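Local structure of VIN1 (Oscarella pearsei, 6BFI) at residues 1-5 with 116-121; 87-91 with 107-112; 254-258 with 798-802; 438-442 with 485-490; 655-659 with 678-682. The protein binds actin filaments as a vinculin homolog and may play a part in cell-cell adhesion. All blocks are in the same frame, centred on the assembly; numbering follows the deposited sequence.

In the fold
The five contacts illustrate how a predominantly helical protein without strands is assembled from bundles and the loops between them. Contacts 1 and 2 share helix 102-145, with centres about 17 Å apart, and contact 2 is nested inside the loop closed by contact 1. Contact 3 lies about 18 Å from contact 1 between centres; it spans 540 residues and encloses contacts 4 and 5 along the chain. Contact 5 is about 22 Å from contact 3 between centres. Contact 4 stands apart: even its nearest neighbour, contact 3, is about 28 Å away between centres. Contact 1 touches helices 763-778 and 786-817; contact 3 includes a turn of 786-817 and leans on 763-778, consistent with the head-tail association of closed vinculin.

Contact 1: residues 1-5 with 116-121; sequences MPVKF and INGMSD
Ahead of helix 8-32, the N-terminus of the chain runs extended along helix 102-145. Residues 1-5 form no regular structure; P2, V3 and K4 (psi 145 to 160°) pass beside residues 116-121, with the CA atoms of V3 and N117 5.3 Å apart and those of M1 and D121 7.2 Å apart. V3, chi1 p, places CG2 4.2 Å from I116 CG2 and 3.8 Å from S120 CB. S120, chi1 t, points at the arm and accepts the hydrogen bond from K4 N to its OG (3.0 Å). D121, chi1 m, brings OD1 within 3.4 Å of CB of the poorly ordered M1. A water bridges V3 N and N117 OD1, 2.9 Å from each. V3 also packs on L773 of helix 763-778 and M795 of helix 786-817, while K4 NZ is hydrogen-bonded to T252 OG1. The chemistry is mixed: two backbone amides find helix-borne polar partners, one of them through water, around a single buried valine.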
# COMPACT_ATOMS: atom_id res chain seq x y z
N MET A 1 -31.83 -3.80 0.59
CA MET A 1 -30.79 -4.76 0.23
C MET A 1 -30.14 -4.38 -1.09
O MET A 1 -30.66 -4.70 -2.16
CB MET A 1 -31.36 -6.17 0.16
CG MET A 1 -32.03 -6.63 1.44
SD MET A 1 -33.58 -7.50 1.14
CE MET A 1 -34.49 -6.25 0.23
N PRO A 2 -29.00 -3.69 -1.02
CA PRO A 2 -28.35 -3.21 -2.24
C PRO A 2 -27.77 -4.35 -3.07
O PRO A 2 -27.54 -5.46 -2.58
CB PRO A 2 -27.23 -2.30 -1.72
CG PRO A 2 -27.60 -1.99 -0.29
CD PRO A 2 -28.32 -3.21 0.19
N VAL A 3 -27.54 -4.05 -4.35
CA VAL A 3 -26.93 -5.03 -5.24
C VAL A 3 -25.49 -5.28 -4.80
O VAL A 3 -24.80 -4.38 -4.31
CB VAL A 3 -27.00 -4.53 -6.70
CG1 VAL A 3 -26.26 -3.21 -6.87
CG2 VAL A 3 -26.45 -5.59 -7.65
N LYS A 4 -25.05 -6.53 -4.95
CA LYS A 4 -23.73 -6.95 -4.49
C LYS A 4 -22.92 -7.51 -5.65
O LYS A 4 -23.46 -8.11 -6.58
CB LYS A 4 -23.85 -8.01 -3.39
CG LYS A 4 -24.57 -7.54 -2.13
CD LYS A 4 -23.80 -6.44 -1.43
CE LYS A 4 -24.49 -6.00 -0.16
NZ LYS A 4 -23.69 -4.99 0.59
N PHE A 5 -21.60 -7.29 -5.58
CA PHE A 5 -20.67 -7.88 -6.55
C PHE A 5 -19.33 -8.20 -5.92
O PHE A 5 -18.29 -8.11 -6.58
CB PHE A 5 -20.47 -6.95 -7.76
CG PHE A 5 -20.97 -5.55 -7.56
CD1 PHE A 5 -20.29 -4.67 -6.73
CD2 PHE A 5 -22.11 -5.11 -8.20
CE1 PHE A 5 -20.75 -3.38 -6.54
CE2 PHE A 5 -22.58 -3.82 -8.02
CZ PHE A 5 -21.90 -2.95 -7.19
N ILE A 116 -32.32 -7.15 -11.44
CA ILE A 116 -30.95 -6.94 -10.97
C ILE A 116 -30.88 -7.13 -9.46
O ILE A 116 -30.15 -7.99 -8.95
CB ILE A 116 -30.44 -5.56 -11.39
CG1 ILE A 116 -30.55 -5.38 -12.90
CG2 ILE A 116 -29.00 -5.36 -10.93
CD1 ILE A 116 -30.15 -4.00 -13.39
N ASN A 117 -31.64 -6.32 -8.71
CA ASN A 117 -31.63 -6.43 -7.26
C ASN A 117 -32.10 -7.81 -6.81
O ASN A 117 -31.55 -8.38 -5.86
CB ASN A 117 -32.50 -5.34 -6.64
CG ASN A 117 -31.91 -3.95 -6.80
OD1 ASN A 117 -30.69 -3.80 -6.94
ND2 ASN A 117 -32.76 -2.93 -6.77
N GLY A 118 -33.10 -8.36 -7.50
CA GLY A 118 -33.63 -9.66 -7.11
C GLY A 118 -32.63 -10.79 -7.31
O GLY A 118 -32.49 -11.66 -6.45
N MET A 119 -31.95 -10.81 -8.46
CA MET A 119 -30.88 -11.78 -8.66
C MET A 119 -29.80 -11.61 -7.60
O MET A 119 -29.30 -12.60 -7.04
CB MET A 119 -30.29 -11.65 -10.06
CG MET A 119 -31.12 -12.32 -11.15
SD MET A 119 -30.46 -12.03 -12.80
CE MET A 119 -30.31 -13.70 -13.41
N SER A 120 -29.43 -10.36 -7.31
CA SER A 120 -28.44 -10.11 -6.27
C SER A 120 -28.84 -10.74 -4.95
O SER A 120 -28.04 -11.44 -4.31
CB SER A 120 -28.23 -8.60 -6.09
OG SER A 120 -27.40 -8.36 -4.97
N ASP A 121 -30.08 -10.51 -4.50
CA ASP A 121 -30.52 -11.09 -3.24
C ASP A 121 -30.57 -12.61 -3.31
O ASP A 121 -30.20 -13.30 -2.34
CB ASP A 121 -31.89 -10.52 -2.85
CG ASP A 121 -31.87 -9.02 -2.66
OD1 ASP A 121 -30.79 -8.48 -2.32
OD2 ASP A 121 -32.92 -8.38 -2.84
O HOH W 1 -29.06 -1.91 -5.47

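Contact 2: residues 87-91 with 107-112; sequences FLSDA and KLLDGA
Two helices joined by a short loop show the basic unit of bundle architecture, the antiparallel hairpin. Residues 87-91 of helix 68-97 and 107-112 of helix 102-145 approach to 7.8 Å between axes at 155° (signed crossing -155°). In register, the CA atoms of F87 and G111 are 4.9 Å apart and those of A91 and L108 5.0 Å. So close an approach depends on small residues: F87 CB lies 3.7 Å from G111 CA, where a CB on G111 would clash. Apolar contacts fill the inner side: A91 CB meets L108 CB at 3.7 Å, and L88 CD2 (chi1 m, chi2 t) L108 CD1 at 4.4 Å. The same L88 CD2 packs on the backbone of 107-112, 3.7 Å from A112 N. The outer side is a cation-pi interaction: K107, chi1 m and chi2 t, folds back through chi3 94° and chi4 p to put NZ 3.6 Å from the centroid of the F87 ring (chi1 m, chi2 9°), over its face, 28° off the normal. K107 CE passes 3.5 Å from D90 OD2. Within the four-helix bundle, L108 packs on H28 and A112 on V21 of helix 8-32, and L88 on V44 and V47 of helix 41-59.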
# COMPACT_ATOMS: atom_id res chain seq x y z
N PHE A 87 -42.95 -8.57 -14.69
CA PHE A 87 -43.06 -7.17 -15.07
C PHE A 87 -42.39 -6.89 -16.40
O PHE A 87 -42.87 -6.08 -17.20
CB PHE A 87 -42.47 -6.27 -13.98
CG PHE A 87 -43.40 -6.00 -12.84
CD1 PHE A 87 -44.60 -6.69 -12.72
CD2 PHE A 87 -43.08 -5.06 -11.88
CE1 PHE A 87 -45.45 -6.44 -11.67
CE2 PHE A 87 -43.94 -4.80 -10.82
CZ PHE A 87 -45.12 -5.49 -10.72
N LEU A 88 -41.26 -7.56 -16.67
CA LEU A 88 -40.62 -7.39 -17.97
C LEU A 88 -41.48 -7.96 -19.09
O LEU A 88 -41.58 -7.36 -20.17
CB LEU A 88 -39.24 -8.04 -17.97
CG LEU A 88 -38.15 -7.28 -17.22
CD1 LEU A 88 -36.78 -7.79 -17.62
CD2 LEU A 88 -38.26 -5.78 -17.47
N SER A 89 -42.12 -9.11 -18.86
CA SER A 89 -43.01 -9.67 -19.88
C SER A 89 -44.16 -8.73 -20.20
O SER A 89 -44.44 -8.42 -21.37
CB SER A 89 -43.54 -11.03 -19.42
OG SER A 89 -42.47 -11.94 -19.20
N ASP A 90 -44.85 -8.25 -19.15
CA ASP A 90 -45.93 -7.29 -19.36
C ASP A 90 -45.43 -6.04 -20.07
O ASP A 90 -46.12 -5.50 -20.95
CB ASP A 90 -46.56 -6.92 -18.02
CG ASP A 90 -46.99 -8.13 -17.21
OD1 ASP A 90 -47.18 -9.21 -17.81
OD2 ASP A 90 -47.15 -8.00 -15.98
N ALA A 91 -44.23 -5.57 -19.71
CA ALA A 91 -43.66 -4.40 -20.38
C ALA A 91 -43.48 -4.65 -21.87
O ALA A 91 -43.81 -3.78 -22.70
CB ALA A 91 -42.32 -4.03 -19.74
N LYS A 107 -43.68 -0.63 -15.63
CA LYS A 107 -43.30 -2.02 -15.38
C LYS A 107 -41.96 -2.35 -16.02
O LYS A 107 -41.25 -3.24 -15.54
CB LYS A 107 -44.39 -2.97 -15.87
CG LYS A 107 -45.75 -2.68 -15.27
CD LYS A 107 -46.78 -3.73 -15.67
CE LYS A 107 -46.87 -4.82 -14.62
NZ LYS A 107 -47.20 -4.25 -13.28
N LEU A 108 -41.60 -1.66 -17.11
CA LEU A 108 -40.29 -1.86 -17.71
C LEU A 108 -39.18 -1.43 -16.76
O LEU A 108 -38.22 -2.17 -16.54
CB LEU A 108 -40.19 -1.09 -19.03
CG LEU A 108 -38.85 -1.26 -19.76
CD1 LEU A 108 -38.77 -2.60 -20.46
CD2 LEU A 108 -38.61 -0.13 -20.75
N LEU A 109 -39.31 -0.23 -16.18
CA LEU A 109 -38.28 0.23 -15.24
C LEU A 109 -38.31 -0.56 -13.94
O LEU A 109 -37.25 -0.96 -13.43
CB LEU A 109 -38.47 1.73 -14.96
CG LEU A 109 -38.30 2.67 -16.16
CD1 LEU A 109 -38.56 4.12 -15.74
CD2 LEU A 109 -36.92 2.52 -16.78
N ASP A 110 -39.50 -0.82 -13.40
CA ASP A 110 -39.62 -1.54 -12.14
C ASP A 110 -39.06 -2.95 -12.25
O ASP A 110 -38.20 -3.35 -11.46
CB ASP A 110 -41.08 -1.57 -11.69
CG ASP A 110 -41.43 -0.44 -10.74
OD1 ASP A 110 -40.78 0.62 -10.82
OD2 ASP A 110 -42.35 -0.62 -9.91
N GLY A 111 -39.55 -3.73 -13.22
CA GLY A 111 -38.99 -5.05 -13.44
C GLY A 111 -37.52 -5.01 -13.82
O GLY A 111 -36.76 -5.93 -13.50
N ALA A 112 -37.10 -3.93 -14.49
CA ALA A 112 -35.70 -3.77 -14.85
C ALA A 112 -34.81 -3.73 -13.62
O ALA A 112 -33.83 -4.48 -13.52
CB ALA A 112 -35.53 -2.50 -15.69

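Contact 3: residues 254-258 with 798-802; sequences TFEEE and GNAEN
Residues 254-258 belong to the loop that follows helix 224-249 and have no regular helix or strand. T254 is extended (phi/psi -68/128°), after which F255 (-66/-41°) and E256 (-80/26°) bend the chain in a type I turn, closed by a weak hydrogen bond from E257 N to T254 O at 3.5 Å. E257 continues at -134/37°. Opposite runs one turn of helix 786-817, residues 798-802, with N802 N hydrogen-bonded to G798 O at 3.0 Å. The nearest CA atoms are those of E257 and G798, 6.2 Å apart. Here the loop after an N-terminal bundle meets a C-terminal helix 540 residues away, consistent with the head-tail association of closed vinculin. E257 (m, t) extends toward the helix, its OE2 3.3 Å from N799 CA and its OE1 3.6 Å from G798 C, while its CG lies 3.9 Å from N802 CB. The missing side chain of G798 leaves room for this carboxylate. N802, chi1 t, brings ND2 to 3.1 Å from E256 O and 3.4 Å from E256 CB, but the geometry is too poor for a hydrogen bond; R805 NH2 makes a weak one to E256 O instead. T254 OG1 is hydrogen-bonded to Q769 OE1 of helix 763-778, and N799 packs on L770 and L773 of the same helix.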
# COMPACT_ATOMS: atom_id res chain seq x y z
N THR A 254 -17.01 -2.96 -1.48
CA THR A 254 -15.75 -2.56 -2.09
C THR A 254 -14.92 -1.78 -1.08
O THR A 254 -15.41 -0.81 -0.48
CB THR A 254 -16.01 -1.72 -3.35
OG1 THR A 254 -16.79 -2.47 -4.29
CG2 THR A 254 -14.69 -1.32 -4.00
N PHE A 255 -13.67 -2.20 -0.89
CA PHE A 255 -12.83 -1.62 0.15
C PHE A 255 -12.52 -0.15 -0.13
O PHE A 255 -12.55 0.68 0.78
CB PHE A 255 -11.54 -2.42 0.28
CG PHE A 255 -10.69 -2.03 1.46
CD1 PHE A 255 -11.27 -1.50 2.61
CD2 PHE A 255 -9.32 -2.19 1.43
CE1 PHE A 255 -10.49 -1.14 3.69
CE2 PHE A 255 -8.54 -1.83 2.51
CZ PHE A 255 -9.12 -1.31 3.64
N GLU A 256 -12.24 0.18 -1.39
CA GLU A 256 -11.76 1.51 -1.75
C GLU A 256 -12.90 2.53 -1.83
O GLU A 256 -12.80 3.52 -2.55
CB GLU A 256 -11.00 1.45 -3.08
CG GLU A 256 -9.68 0.68 -3.02
CD GLU A 256 -9.86 -0.83 -2.97
OE1 GLU A 256 -11.02 -1.30 -2.99
OE2 GLU A 256 -8.84 -1.55 -2.89
N GLU A 257 -13.98 2.28 -1.09
CA GLU A 257 -15.10 3.21 -0.96
C GLU A 257 -15.51 3.34 0.50
O GLU A 257 -16.70 3.46 0.82
CB GLU A 257 -16.28 2.77 -1.82
CG GLU A 257 -15.98 2.71 -3.31
CD GLU A 257 -17.20 2.34 -4.14
OE1 GLU A 257 -18.33 2.59 -3.68
OE2 GLU A 257 -17.02 1.78 -5.24
N GLU A 258 -14.54 3.31 1.40
CA GLU A 258 -14.81 3.34 2.83
C GLU A 258 -13.75 4.12 3.59
O GLU A 258 -12.60 3.69 3.69
CB GLU A 258 -14.90 1.91 3.37
CG GLU A 258 -15.14 1.82 4.87
CD GLU A 258 -15.29 0.39 5.35
OE1 GLU A 258 -15.43 -0.51 4.49
OE2 GLU A 258 -15.26 0.16 6.57
N GLY A 798 -20.31 6.97 -5.06
CA GLY A 798 -19.14 6.40 -4.42
C GLY A 798 -18.23 5.70 -5.42
O GLY A 798 -17.01 5.92 -5.43
N ASN A 799 -18.82 4.87 -6.28
CA ASN A 799 -18.05 4.18 -7.31
C ASN A 799 -17.34 5.17 -8.23
O ASN A 799 -16.15 5.01 -8.53
CB ASN A 799 -18.97 3.26 -8.11
CG ASN A 799 -18.23 2.47 -9.17
OD1 ASN A 799 -18.08 2.93 -10.31
ND2 ASN A 799 -17.77 1.28 -8.81
N ALA A 800 -18.06 6.20 -8.68
CA ALA A 800 -17.48 7.16 -9.62
C ALA A 800 -16.37 7.97 -8.97
O ALA A 800 -15.34 8.24 -9.60
CB ALA A 800 -18.57 8.08 -10.17
N GLU A 801 -16.56 8.38 -7.71
CA GLU A 801 -15.50 9.07 -6.98
C GLU A 801 -14.26 8.19 -6.88
O GLU A 801 -13.14 8.65 -7.13
CB GLU A 801 -15.99 9.48 -5.60
CG GLU A 801 -16.95 10.66 -5.60
CD GLU A 801 -17.59 10.90 -4.25
OE1 GLU A 801 -17.68 9.94 -3.45
OE2 GLU A 801 -18.00 12.05 -3.98
N ASN A 802 -14.44 6.92 -6.51
CA ASN A 802 -13.31 6.01 -6.44
C ASN A 802 -12.60 5.88 -7.79
O ASN A 802 -11.36 5.88 -7.85
CB ASN A 802 -13.77 4.64 -5.94
CG ASN A 802 -12.67 3.60 -5.99
OD1 ASN A 802 -12.83 2.55 -6.61
ND2 ASN A 802 -11.55 3.90 -5.35

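Contact 4: residues 438-442 with 485-490; sequences LRKEA and SMGRSV
L438 spreads its CD2 methyl over three residues of the facing helix, 3.8 Å from S489 CB, 3.8 Å from V490 CG2 and 4.0 Å from M486 CG; its chi1 of -118° lies between wells and its chi2 is t. The two segments, 438-442 of helix 432-449 and 485-490 of helix 466-493, are each regularly helical. Their axes come within 9.6 Å at 154° between N-to-C directions, with a signed crossing angle of -154°, the near-antiparallel inclination familiar in helical bundles. The register is set by E441 facing M486 (CA atoms 5.7 Å apart) and L438 facing S489 (6.4 Å). Next to the leucine, M486 (t, t, p) lays its sulphur along the first helix, with SD 3.7 Å from A442 CA and 4.0 Å from A442 CB. A third helix, 399-427, closes this apolar side: L438 touches V424, and M486 touches L417 and A421. Toward solvent the character changes. E441 (chi1 m, chi2 t) points across the groove and its OE2 accepts a hydrogen bond from S489 OG at 2.8 Å, S489 having chi1 m; the same OE2 passes 3.3 Å from M486 CA. The contact thus follows the usual division of a helical bundle, apolar inside and polar at the margin: L438, M486, V490 and A442 form the buried side, while the E441-S489 bond, more directional than the apolar contacts beside it, links the helices at the partly exposed edge.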
# COMPACT_ATOMS: atom_id res chain seq x y z
N LEU A 438 4.99 -0.22 5.34
CA LEU A 438 6.08 0.04 6.28
C LEU A 438 5.55 0.17 7.71
O LEU A 438 6.09 -0.44 8.64
CB LEU A 438 6.83 1.31 5.87
CG LEU A 438 8.30 1.14 5.51
CD1 LEU A 438 8.93 2.49 5.21
CD2 LEU A 438 9.04 0.43 6.62
N ARG A 439 4.49 0.96 7.89
CA ARG A 439 3.93 1.13 9.23
C ARG A 439 3.44 -0.20 9.79
O ARG A 439 3.59 -0.47 10.99
CB ARG A 439 2.80 2.15 9.20
CG ARG A 439 3.24 3.56 8.80
CD ARG A 439 2.16 4.58 9.09
NE ARG A 439 2.62 5.95 8.90
CZ ARG A 439 2.34 6.69 7.84
NH1 ARG A 439 1.59 6.21 6.86
NH2 ARG A 439 2.81 7.93 7.76
N LYS A 440 2.86 -1.05 8.94
CA LYS A 440 2.41 -2.36 9.39
C LYS A 440 3.59 -3.21 9.86
O LYS A 440 3.53 -3.83 10.93
CB LYS A 440 1.65 -3.07 8.26
CG LYS A 440 0.88 -4.31 8.71
CD LYS A 440 -0.01 -4.84 7.60
CE LYS A 440 0.78 -5.61 6.55
NZ LYS A 440 1.28 -6.91 7.08
N GLU A 441 4.67 -3.23 9.08
CA GLU A 441 5.84 -4.00 9.48
C GLU A 441 6.47 -3.46 10.76
O GLU A 441 7.01 -4.23 11.57
CB GLU A 441 6.87 -4.03 8.35
CG GLU A 441 6.32 -4.62 7.06
CD GLU A 441 7.37 -4.73 5.97
OE1 GLU A 441 7.18 -5.55 5.05
OE2 GLU A 441 8.39 -4.01 6.05
N ALA A 442 6.39 -2.15 10.98
CA ALA A 442 6.89 -1.58 12.22
C ALA A 442 6.04 -2.01 13.41
O ALA A 442 6.57 -2.42 14.45
CB ALA A 442 6.94 -0.05 12.12
N SER A 485 12.97 -7.73 7.21
CA SER A 485 12.03 -7.33 6.16
C SER A 485 11.70 -5.85 6.26
O SER A 485 11.67 -5.14 5.24
CB SER A 485 10.77 -8.18 6.24
OG SER A 485 10.05 -7.90 7.43
N MET A 486 11.45 -5.36 7.48
CA MET A 486 11.24 -3.93 7.66
C MET A 486 12.45 -3.14 7.17
O MET A 486 12.30 -2.06 6.58
CB MET A 486 10.96 -3.61 9.13
CG MET A 486 10.36 -2.23 9.36
SD MET A 486 10.37 -1.75 11.09
CE MET A 486 12.12 -1.43 11.34
N GLY A 487 13.65 -3.67 7.40
CA GLY A 487 14.85 -3.02 6.88
C GLY A 487 14.89 -3.00 5.37
O GLY A 487 15.37 -2.04 4.77
N ARG A 488 14.40 -4.07 4.73
CA ARG A 488 14.32 -4.08 3.27
C ARG A 488 13.37 -3.01 2.76
O ARG A 488 13.66 -2.34 1.76
CB ARG A 488 13.89 -5.46 2.77
CG ARG A 488 15.03 -6.40 2.43
CD ARG A 488 14.54 -7.54 1.55
NE ARG A 488 13.37 -8.21 2.10
CZ ARG A 488 13.43 -9.25 2.93
NH1 ARG A 488 14.61 -9.74 3.30
NH2 ARG A 488 12.32 -9.80 3.39
N SER A 489 12.23 -2.83 3.42
CA SER A 489 11.31 -1.78 3.00
C SER A 489 11.93 -0.40 3.19
O SER A 489 11.85 0.46 2.30
CB SER A 489 9.99 -1.89 3.77
OG SER A 489 9.37 -3.13 3.54
N VAL A 490 12.57 -0.18 4.34
CA VAL A 490 13.22 1.10 4.61
C VAL A 490 14.27 1.40 3.54
O VAL A 490 14.32 2.51 2.99
CB VAL A 490 13.82 1.12 6.02
CG1 VAL A 490 14.80 2.25 6.17
CG2 VAL A 490 12.71 1.24 7.05

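Contact 5: residues 655-659 with 678-682; sequences EEMLR and FREAD
A salt-bridge network of E655, R659 and D682 joins the C-terminal turn of helix 649-659 to residues 678-682 of helix 669-682. The two segments are nearly perpendicular, 91° between directions, with axes 11.9 Å apart at closest and the CA atoms of L658 and F678 7.4 Å apart. R659 (m, t, t) lies between the acids: NE is hydrogen-bonded to E655 OE1 at 3.2 Å, NH2 to D682 OD1 at 3.0 Å, and NH1, weakly, to D682 OD2 at 3.3 Å. Both helices lie against helix 690-710, in what probably corresponds to the vinculin tail region. F678 (chi1 t, chi2 87°) has the largest buried area. L658 CB makes a CH-pi contact over its face, 4.2 Å from the ring centroid, and L658 CD1 lies 3.7 Å from F678 CB; F678 CZ in turn sits over one face of the R659 guanidinium, 3.5 Å from R659 NH2. E655 OE2 approaches the ring edge, 3.2 Å from F678 CE1, and also pairs with R700; K696 is a second partner of D682 OD1.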
# COMPACT_ATOMS: atom_id res chain seq x y z
N GLU A 655 -16.63 20.31 -21.70
CA GLU A 655 -15.51 21.23 -21.55
C GLU A 655 -15.97 22.55 -20.93
O GLU A 655 -15.34 23.06 -19.99
CB GLU A 655 -14.85 21.49 -22.90
CG GLU A 655 -13.83 20.44 -23.32
CD GLU A 655 -12.44 20.74 -22.77
OE1 GLU A 655 -12.07 21.93 -22.70
OE2 GLU A 655 -11.73 19.78 -22.40
N GLU A 656 -17.07 23.11 -21.44
CA GLU A 656 -17.59 24.35 -20.87
C GLU A 656 -17.99 24.16 -19.41
O GLU A 656 -17.81 25.06 -18.59
CB GLU A 656 -18.77 24.85 -21.69
CG GLU A 656 -18.38 25.40 -23.06
CD GLU A 656 -19.49 26.22 -23.68
OE1 GLU A 656 -20.52 26.44 -23.00
OE2 GLU A 656 -19.34 26.64 -24.85
N MET A 657 -18.54 22.99 -19.07
CA MET A 657 -18.90 22.73 -17.68
C MET A 657 -17.66 22.66 -16.80
O MET A 657 -17.63 23.25 -15.71
CB MET A 657 -19.70 21.43 -17.58
CG MET A 657 -21.12 21.51 -18.11
SD MET A 657 -22.12 20.12 -17.55
CE MET A 657 -21.06 18.74 -17.96
N LEU A 658 -16.63 21.94 -17.24
CA LEU A 658 -15.45 21.73 -16.42
C LEU A 658 -14.55 22.96 -16.35
O LEU A 658 -13.69 23.03 -15.47
CB LEU A 658 -14.65 20.53 -16.93
CG LEU A 658 -15.30 19.17 -16.65
CD1 LEU A 658 -14.42 18.03 -17.14
CD2 LEU A 658 -15.60 19.02 -15.16
N ARG A 659 -14.71 23.92 -17.26
CA ARG A 659 -13.98 25.17 -17.18
C ARG A 659 -14.81 26.30 -16.59
O ARG A 659 -14.25 27.36 -16.27
CB ARG A 659 -13.45 25.57 -18.56
CG ARG A 659 -12.47 24.55 -19.11
CD ARG A 659 -11.74 25.05 -20.34
NE ARG A 659 -10.74 24.08 -20.79
CZ ARG A 659 -9.51 23.99 -20.29
NH1 ARG A 659 -9.12 24.81 -19.33
NH2 ARG A 659 -8.68 23.07 -20.76
N PHE A 678 -9.91 16.33 -14.30
CA PHE A 678 -9.66 17.23 -15.42
C PHE A 678 -8.61 18.28 -15.07
O PHE A 678 -7.78 18.63 -15.91
CB PHE A 678 -10.97 17.91 -15.84
CG PHE A 678 -10.82 18.87 -16.98
CD1 PHE A 678 -10.89 18.42 -18.29
CD2 PHE A 678 -10.61 20.22 -16.75
CE1 PHE A 678 -10.75 19.30 -19.35
CE2 PHE A 678 -10.47 21.10 -17.81
CZ PHE A 678 -10.54 20.64 -19.11
N ARG A 679 -8.63 18.77 -13.83
CA ARG A 679 -7.65 19.77 -13.43
C ARG A 679 -6.27 19.15 -13.23
O ARG A 679 -5.26 19.81 -13.50
CB ARG A 679 -8.11 20.46 -12.15
CG ARG A 679 -7.44 21.78 -11.88
CD ARG A 679 -8.29 22.64 -10.96
NE ARG A 679 -9.62 22.90 -11.51
CZ ARG A 679 -10.73 22.30 -11.09
NH1 ARG A 679 -10.67 21.40 -10.12
NH2 ARG A 679 -11.90 22.59 -11.65
N GLU A 680 -6.21 17.90 -12.77
CA GLU A 680 -4.93 17.22 -12.67
C GLU A 680 -4.29 17.04 -14.04
O GLU A 680 -3.09 17.26 -14.21
CB GLU A 680 -5.09 15.87 -11.97
CG GLU A 680 -3.80 15.08 -11.82
CD GLU A 680 -2.83 15.72 -10.85
OE1 GLU A 680 -3.28 16.46 -9.94
OE2 GLU A 680 -1.60 15.50 -10.99
N ALA A 681 -5.08 16.64 -15.03
CA ALA A 681 -4.55 16.42 -16.37
C ALA A 681 -4.40 17.71 -17.18
O ALA A 681 -3.69 17.70 -18.19
CB ALA A 681 -5.44 15.44 -17.14
N ASP A 682 -5.03 18.80 -16.75
CA ASP A 682 -5.05 20.02 -17.56
C ASP A 682 -3.73 20.77 -17.53
O ASP A 682 -3.41 21.49 -18.48
CB ASP A 682 -6.19 20.94 -17.10
CG ASP A 682 -6.44 22.08 -18.07
OD1 ASP A 682 -6.29 21.88 -19.29
OD2 ASP A 682 -6.78 23.19 -17.60